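Local coordinates for protein flagellin hook IN motif family (PDB 6XI1) that probably extends an RTX adhesin of Aeromonas hydrophila away from the cell toward its target, as a chain of tandem beta-sandwich domains that bind calcium at their junctions, at residues D38-T41 and P42-E46; Q96-G99 and E100-K104; V216-V219 and D220-H224. One frame throughout, in Å; residues are numbered along the deposited sequence.

In the fold
Following the chain from the N terminus, contact 1 (38-41 with 42-46) rounds the connection between antiparallel strands 26-36 and 43-53. Contact 2 (96-99 with 100-104) comes next, in the loop between strands 85-91 and 103-111 of the same sheet. Contact 3 (216-219 with 220-224) closes the hairpin of strands 209-217 and 223-231 in the following repeat. The three loops lie in series; none encloses another. Contacts 1 and 2 share a calcium ion and touch where Asp38 OD1 meets Gln96 NE2 at 2.9 Å, a probable hydrogen bond. Contact 3 binds another calcium ion, linked to one at contact 2 through the shared ligands Asp129 and Asp162; the nearest atoms of contacts 2 and 3 lie about 7 Å apart.

Contact 1: D38-T41 and P42-E46; sequences DEST and PLLTE. With CA (calcium ion), chain M.
The flat peptide group of Leu43 is met at its edge by Ser40: OG lies in the carbonyl plane and donates to a lone pair of Leu43 O at 2.7 Å, with a C=O...donor angle of 135°. In the other flat group, the Glu39 carboxylate, each oxygen has a partner: OE1 accepts from the backbone N of Thr36, and OE2 takes two waters. These groups sit in the connection that turns strand 26-36 back into strand 43-53, at the end of a cadherin-like beta-sandwich domain next to the calcium sites. A cis peptide bond joins Thr41 to Pro42 and helps fold the chain over, so that Ser40 comes to face the start of the new strand.

Ser40 OG sits between the backbone N and carbonyl carbon of its own residue (chi1 60°), which aims it across the bend. Besides donating to Leu43, it accepts from a water, 2.7 Å away; that same water donates to Glu39 OE2 and accepts from Thr45 N at 3.1 Å, so one solvent molecule stitches the loop to the strand. A second water lies 2.7 Å from Glu39 OE2 and 3.0 Å from Thr45 O, and it cannot serve every acceptor around it at once.

Below this polar layer the buried Leu44 turns its CD2 methyl under the loop. It presses on Ser40 O at 3.1 Å, a tight approach to a carbonyl oxygen that has no polar partner in the model, and the Glu39 chain slants across it, CG 4.1 Å from Leu44 CD2. Leu44 otherwise packs on Val35 and Val90. At the start of the loop, Asn92 ND2, and probably Gln96 NE2, donate to Asp38 OD1, while Asp38 OD2 binds the calcium ion at 2.3 Å.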
loop_
_atom_site.group_PDB
_atom_site.type_symbol
_atom_site.label_atom_id
_atom_site.label_comp_id
_atom_site.label_asym_id
_atom_site.label_seq_id
_atom_site.Cartn_x
_atom_site.Cartn_y
_atom_site.Cartn_z
ATOM N N ASP A 38 48.586 -30.118 3.352
ATOM C CA ASP A 38 48.839 -28.658 3.477
ATOM C C ASP A 38 49.817 -28.325 4.630
ATOM O O ASP A 38 49.845 -27.141 5.053
ATOM C CB ASP A 38 47.511 -27.894 3.622
ATOM C CG ASP A 38 46.554 -28.091 2.445
ATOM O OD1 ASP A 38 47.024 -28.182 1.303
ATOM O OD2 ASP A 38 45.329 -28.198 2.688
ATOM N N GLU A 39 50.598 -29.286 5.146
ATOM C CA GLU A 39 51.583 -28.972 6.236
ATOM C C GLU A 39 52.717 -28.162 5.600
ATOM O O GLU A 39 53.387 -27.380 6.318
ATOM C CB GLU A 39 52.092 -30.207 6.991
ATOM C CG GLU A 39 53.019 -31.096 6.167
ATOM C CD GLU A 39 53.667 -32.260 6.905
ATOM O OE1 GLU A 39 53.060 -32.757 7.896
ATOM O OE2 GLU A 39 54.773 -32.672 6.488
ATOM N N SER A 40 52.890 -28.322 4.292
ATOM C CA SER A 40 53.975 -27.732 3.484
ATOM C C SER A 40 53.569 -27.802 2.013
ATOM O O SER A 40 52.652 -28.565 1.691
ATOM C CB SER A 40 55.284 -28.471 3.738
ATOM O OG SER A 40 55.190 -29.857 3.391
ATOM N N THR A 41 54.228 -27.029 1.154
ATOM C CA THR A 41 53.892 -26.881 -0.281
ATOM C C THR A 41 55.180 -26.548 -1.028
ATOM O O THR A 41 56.039 -25.878 -0.466
ATOM C CB THR A 41 52.799 -25.811 -0.464
ATOM O OG1 THR A 41 52.569 -25.641 -1.860
ATOM C CG2 THR A 41 53.141 -24.465 0.146
ATOM N N PRO A 42 55.394 -26.991 -2.285
ATOM C CA PRO A 42 54.484 -27.891 -2.996
ATOM C C PRO A 42 54.535 -29.381 -2.600
ATOM O O PRO A 42 53.664 -30.132 -3.045
ATOM C CB PRO A 42 54.989 -27.782 -4.451
ATOM C CG PRO A 42 56.470 -27.517 -4.300
ATOM C CD PRO A 42 56.578 -26.635 -3.081
ATOM N N LEU A 43 55.555 -29.797 -1.837
ATOM C CA LEU A 43 55.719 -31.218 -1.439
ATOM C C LEU A 43 55.400 -31.351 0.042
ATOM O O LEU A 43 55.696 -30.416 0.830
ATOM C CB LEU A 43 57.150 -31.698 -1.688
ATOM C CG LEU A 43 57.644 -31.738 -3.133
ATOM C CD1 LEU A 43 59.060 -32.317 -3.177
ATOM C CD2 LEU A 43 56.729 -32.560 -4.019
ATOM N N LEU A 44 54.860 -32.521 0.387
ATOM C CA LEU A 44 54.908 -33.098 1.741
ATOM C C LEU A 44 56.096 -34.062 1.738
ATOM O O LEU A 44 56.204 -34.868 0.794
ATOM C CB LEU A 44 53.601 -33.823 2.051
ATOM C CG LEU A 44 52.326 -33.059 1.678
ATOM C CD1 LEU A 44 51.119 -33.782 2.235
ATOM C CD2 LEU A 44 52.366 -31.617 2.193
ATOM N N THR A 45 56.936 -33.964 2.757
ATOM C CA THR A 45 58.207 -34.715 2.811
ATOM C C THR A 45 58.379 -35.246 4.221
ATOM O O THR A 45 58.085 -34.522 5.221
ATOM C CB THR A 45 59.394 -33.844 2.385
ATOM O OG1 THR A 45 59.522 -32.875 3.427
ATOM C CG2 THR A 45 59.211 -33.133 1.070
ATOM N N GLU A 46 58.827 -36.487 4.287
ATOM C CA GLU A 46 59.163 -37.183 5.540
ATOM C C GLU A 46 60.484 -37.927 5.315
ATOM O O GLU A 46 60.740 -38.367 4.179
ATOM C CB GLU A 46 58.034 -38.124 5.954
ATOM C CG GLU A 46 58.293 -38.806 7.282
ATOM C CD GLU A 46 58.105 -37.934 8.514
ATOM O OE1 GLU A 46 58.565 -36.780 8.512
ATOM O OE2 GLU A 46 57.490 -38.409 9.472
HETATM CA CA CA M . 43.403 -28.608 1.474
HETATM O O HOH W 1 56.413 -34.392 7.763
HETATM O O HOH W 2 56.455 -31.694 4.878
HETATM O O HOH W 3 42.416 -27.408 3.415
HETATM O O HOH W 4 43.949 -26.411 0.850
#

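Contact 2: Q96-G99 and E100-K104. With CA (calcium ion), chain L; CA (calcium ion), chain M.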
loop_
_atom_site.group_PDB
_atom_site.type_symbol
_atom_site.label_atom_id
_atom_site.label_comp_id
_atom_site.label_asym_id
_atom_site.label_seq_id
_atom_site.Cartn_x
_atom_site.Cartn_y
_atom_site.Cartn_z
ATOM N N GLN A 96 44.700 -33.566 -1.621
ATOM C CA GLN A 96 43.691 -32.541 -1.232
ATOM C C GLN A 96 42.374 -33.253 -0.970
ATOM O O GLN A 96 41.662 -32.841 -0.055
ATOM C CB GLN A 96 43.532 -31.485 -2.322
ATOM C CG GLN A 96 44.747 -30.576 -2.476
ATOM C CD GLN A 96 45.085 -29.812 -1.227
ATOM O OE1 GLN A 96 44.286 -29.019 -0.694
ATOM N NE2 GLN A 96 46.285 -30.081 -0.712
ATOM N N TYR A 97 42.105 -34.342 -1.702
ATOM C CA TYR A 97 40.813 -35.072 -1.656
ATOM C C TYR A 97 40.567 -35.692 -0.277
ATOM O O TYR A 97 39.424 -36.071 0.003
ATOM C CB TYR A 97 40.740 -36.141 -2.737
ATOM C CG TYR A 97 41.529 -37.380 -2.422
ATOM C CD1 TYR A 97 42.868 -37.473 -2.753
ATOM C CD2 TYR A 97 40.931 -38.483 -1.854
ATOM C CE1 TYR A 97 43.603 -38.618 -2.462
ATOM C CE2 TYR A 97 41.667 -39.616 -1.517
ATOM C CZ TYR A 97 43.011 -39.693 -1.849
ATOM O OH TYR A 97 43.758 -40.788 -1.497
ATOM N N LEU A 98 41.599 -35.829 0.565
ATOM C CA LEU A 98 41.407 -36.416 1.908
ATOM C C LEU A 98 40.703 -35.372 2.794
ATOM O O LEU A 98 41.073 -34.176 2.761
ATOM C CB LEU A 98 42.756 -36.819 2.494
ATOM C CG LEU A 98 43.520 -37.920 1.754
ATOM C CD1 LEU A 98 44.925 -37.995 2.296
ATOM C CD2 LEU A 98 42.810 -39.276 1.904
ATOM N N GLY A 99 39.630 -35.812 3.428
ATOM C CA GLY A 99 38.832 -35.025 4.374
ATOM C C GLY A 99 39.536 -34.910 5.710
ATOM O O GLY A 99 40.578 -35.545 5.916
ATOM N N GLU A 100 38.951 -34.148 6.627
ATOM C CA GLU A 100 39.534 -33.909 7.961
ATOM C C GLU A 100 39.772 -35.255 8.655
ATOM O O GLU A 100 38.814 -36.022 8.795
ATOM C CB GLU A 100 38.584 -33.000 8.755
ATOM C CG GLU A 100 39.187 -32.471 10.055
ATOM C CD GLU A 100 40.287 -31.426 9.946
ATOM O OE1 GLU A 100 40.333 -30.631 8.956
ATOM O OE2 GLU A 100 41.115 -31.388 10.897
ATOM N N GLY A 101 41.019 -35.541 9.039
ATOM C CA GLY A 101 41.391 -36.744 9.791
ATOM C C GLY A 101 41.457 -37.996 8.922
ATOM O O GLY A 101 41.784 -39.045 9.466
ATOM N N GLU A 102 41.097 -37.937 7.639
ATOM C CA GLU A 102 41.045 -39.158 6.787
ATOM C C GLU A 102 42.487 -39.579 6.473
ATOM O O GLU A 102 43.280 -38.713 6.163
ATOM C CB GLU A 102 40.260 -38.898 5.510
ATOM C CG GLU A 102 40.134 -40.106 4.596
ATOM C CD GLU A 102 39.346 -39.864 3.311
ATOM O OE1 GLU A 102 38.807 -38.754 3.170
ATOM O OE2 GLU A 102 39.306 -40.781 2.426
ATOM N N THR A 103 42.816 -40.858 6.596
ATOM C CA THR A 103 44.212 -41.356 6.463
ATOM C C THR A 103 44.355 -42.161 5.176
ATOM O O THR A 103 43.421 -42.837 4.755
ATOM C CB THR A 103 44.688 -42.143 7.695
ATOM O OG1 THR A 103 43.875 -43.287 7.872
ATOM C CG2 THR A 103 44.675 -41.333 8.973
ATOM N N LYS A 104 45.521 -42.074 4.564
ATOM C CA LYS A 104 45.941 -42.968 3.456
ATOM C C LYS A 104 47.314 -43.542 3.819
ATOM O O LYS A 104 48.240 -42.740 4.092
ATOM C CB LYS A 104 46.005 -42.203 2.140
ATOM C CG LYS A 104 46.343 -43.051 0.926
ATOM C CD LYS A 104 46.518 -42.242 -0.298
ATOM C CE LYS A 104 46.380 -43.053 -1.564
ATOM N NZ LYS A 104 47.422 -44.094 -1.654
HETATM CA CA CA L . 41.344 -32.041 2.105
HETATM CA CA CA M . 43.403 -28.608 1.474
HETATM O O HOH W 5 37.767 -37.919 0.834
HETATM O O HOH W 3 42.416 -27.408 3.415
HETATM O O HOH W 4 43.949 -26.411 0.850
#
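Glu102 reaches back to Gly99 because its chain is stretched out, CG lying anti to the backbone N (chi1 -179°) and the next torsion extended as well, which carries the carboxylate across the turn. Gly99 N donates to Glu102 OE1 at 3.1 Å, almost straight at 172°, coming in on the anti side of the oxygen and 32° out of the carboxylate plane. Leu98 O, the carbonyl of that same peptide group, binds a calcium ion, which would probably polarise the group and strengthen its N-H as a donor.

A second bond between the same two residues runs backbone to backbone: Glu102 N donates to Gly99 O at 3.0 Å and closes a type II beta turn, with Gly101 supplying the positive phi. A water lies 2.7 Å from Glu102 OE1 and within bonding distance of Tyr97 O, with too few protons for every acceptor nearby.

Leu98 CD2 packs across the Glu102 carboxylate, 3.8 Å from CD, and Leu98 CG rests over one face of the Tyr97 ring, offset toward its rim. The phenol end of that ring crosses the Lys104 chain, extended as far as CE, at about a right angle, OH touching CD at 3.3 Å. Lys104 NZ goes on to Gly73 and the carboxylate of Glu106.

The residues just ahead of the turn serve two metals. Gln96 O at 2.3 Å and Leu98 O ligate one calcium ion; Gln96 OE1, at 2.4 Å, ligates its neighbour. With Glu37, Val127, Asp129 and Asp162 completing the first site, this is an interdomain calcium cluster reminiscent of those between cadherin repeats.

Contact 3: V216-V219 and D220-H224. With CA (calcium ion), chain Q.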
loop_
_atom_site.group_PDB
_atom_site.type_symbol
_atom_site.label_atom_id
_atom_site.label_comp_id
_atom_site.label_asym_id
_atom_site.label_seq_id
_atom_site.Cartn_x
_atom_site.Cartn_y
_atom_site.Cartn_z
ATOM N N VAL A 216 22.749 -20.775 4.885
ATOM C CA VAL A 216 22.676 -22.252 4.665
ATOM C C VAL A 216 24.077 -22.830 4.829
ATOM O O VAL A 216 25.038 -22.046 4.801
ATOM C CB VAL A 216 22.034 -22.553 3.308
ATOM C CG1 VAL A 216 20.599 -22.060 3.259
ATOM C CG2 VAL A 216 22.842 -22.017 2.163
ATOM N N ALA A 217 24.199 -24.156 4.907
ATOM C CA ALA A 217 25.491 -24.829 5.136
ATOM C C ALA A 217 25.636 -26.069 4.251
ATOM O O ALA A 217 24.635 -26.764 4.012
ATOM C CB ALA A 217 25.657 -25.211 6.584
ATOM N N SER A 218 26.863 -26.305 3.815
ATOM C CA SER A 218 27.274 -27.577 3.165
ATOM C C SER A 218 27.531 -28.585 4.285
ATOM O O SER A 218 27.526 -28.188 5.505
ATOM C CB SER A 218 28.459 -27.397 2.283
ATOM O OG SER A 218 29.598 -26.987 3.000
ATOM N N VAL A 219 27.741 -29.857 3.924
ATOM C CA VAL A 219 27.976 -30.957 4.894
ATOM C C VAL A 219 29.104 -30.579 5.870
ATOM O O VAL A 219 28.965 -30.910 7.057
ATOM C CB VAL A 219 28.316 -32.273 4.153
ATOM C CG1 VAL A 219 28.949 -33.323 5.088
ATOM C CG2 VAL A 219 27.093 -32.805 3.459
ATOM N N ASP A 220 30.208 -30.007 5.403
ATOM C CA ASP A 220 31.380 -29.748 6.288
ATOM C C ASP A 220 31.155 -28.472 7.130
ATOM O O ASP A 220 32.093 -28.096 7.860
ATOM C CB ASP A 220 32.698 -29.704 5.511
ATOM C CG ASP A 220 32.918 -28.448 4.690
ATOM O OD1 ASP A 220 32.039 -27.557 4.702
ATOM O OD2 ASP A 220 33.956 -28.370 4.065
ATOM N N GLY A 221 30.010 -27.797 6.995
ATOM C CA GLY A 221 29.668 -26.611 7.821
ATOM C C GLY A 221 30.072 -25.304 7.154
ATOM O O GLY A 221 29.880 -24.238 7.774
ATOM N N THR A 222 30.601 -25.338 5.928
ATOM C CA THR A 222 30.845 -24.126 5.122
ATOM C C THR A 222 29.513 -23.403 4.875
ATOM O O THR A 222 28.527 -24.059 4.461
ATOM C CB THR A 222 31.501 -24.423 3.770
ATOM O OG1 THR A 222 32.695 -25.205 3.928
ATOM C CG2 THR A 222 31.836 -23.148 3.040
ATOM N N THR A 223 29.469 -22.093 5.112
ATOM C CA THR A 223 28.207 -21.330 5.063
ATOM C C THR A 223 28.145 -20.441 3.836
ATOM O O THR A 223 29.165 -20.054 3.293
ATOM C CB THR A 223 27.924 -20.558 6.360
ATOM O OG1 THR A 223 28.959 -19.594 6.520
ATOM C CG2 THR A 223 27.809 -21.433 7.584
ATOM N N HIS A 224 26.920 -20.191 3.371
ATOM C CA HIS A 224 26.603 -19.145 2.369
ATOM C C HIS A 224 25.288 -18.449 2.760
ATOM O O HIS A 224 24.420 -19.088 3.368
ATOM C CB HIS A 224 26.525 -19.750 0.985
ATOM C CG HIS A 224 26.704 -18.807 -0.145
ATOM N ND1 HIS A 224 27.940 -18.345 -0.528
ATOM C CD2 HIS A 224 25.824 -18.238 -0.980
ATOM C CE1 HIS A 224 27.814 -17.549 -1.568
ATOM N NE2 HIS A 224 26.527 -17.454 -1.856
HETATM CA CA CA Q . 35.244 -29.980 2.873
HETATM O O HOH W 6 30.924 -29.491 2.654
#
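The tip of the beta hairpin formed by strands 209-217 and 223-231 is a type I turn from Ser218 to Gly221 continued by a G1 beta bulge. Val216 and His224 form an antiparallel hydrogen-bonded pair, Val216 N giving to His224 O at 2.8 Å and His224 N returning the bond to Val216 O. Ala217 and Thr223 follow as a non-hydrogen-bonded pair. Closer to the tip, Ser218 N donates to Thr222 O, while Gly221 N donates to Ser218 O at 2.9 Å; Gly221 takes the positive phi (93°) of the bulge.

Ser218 OG lies 3.3 Å from Thr222 CB and donates to a water that also receives Asp220 N. The ring of His224 leads away from the hairpin to Asp137.

With chi1 at 74° CG of Asp220 lies between the backbone N and the carbonyl carbon, and the carboxylate lies beside the turn; its two oxygens then do different work. OD2 binds a calcium ion at 2.4 Å, completing a site with Asn128, Asp129, Asp160, Asp162 and Glu166. OD1 makes an Asx turn, accepting from Thr222 N at 2.9 Å and from Thr222 OG1 at 2.6 Å, the hydroxyl on its syn side.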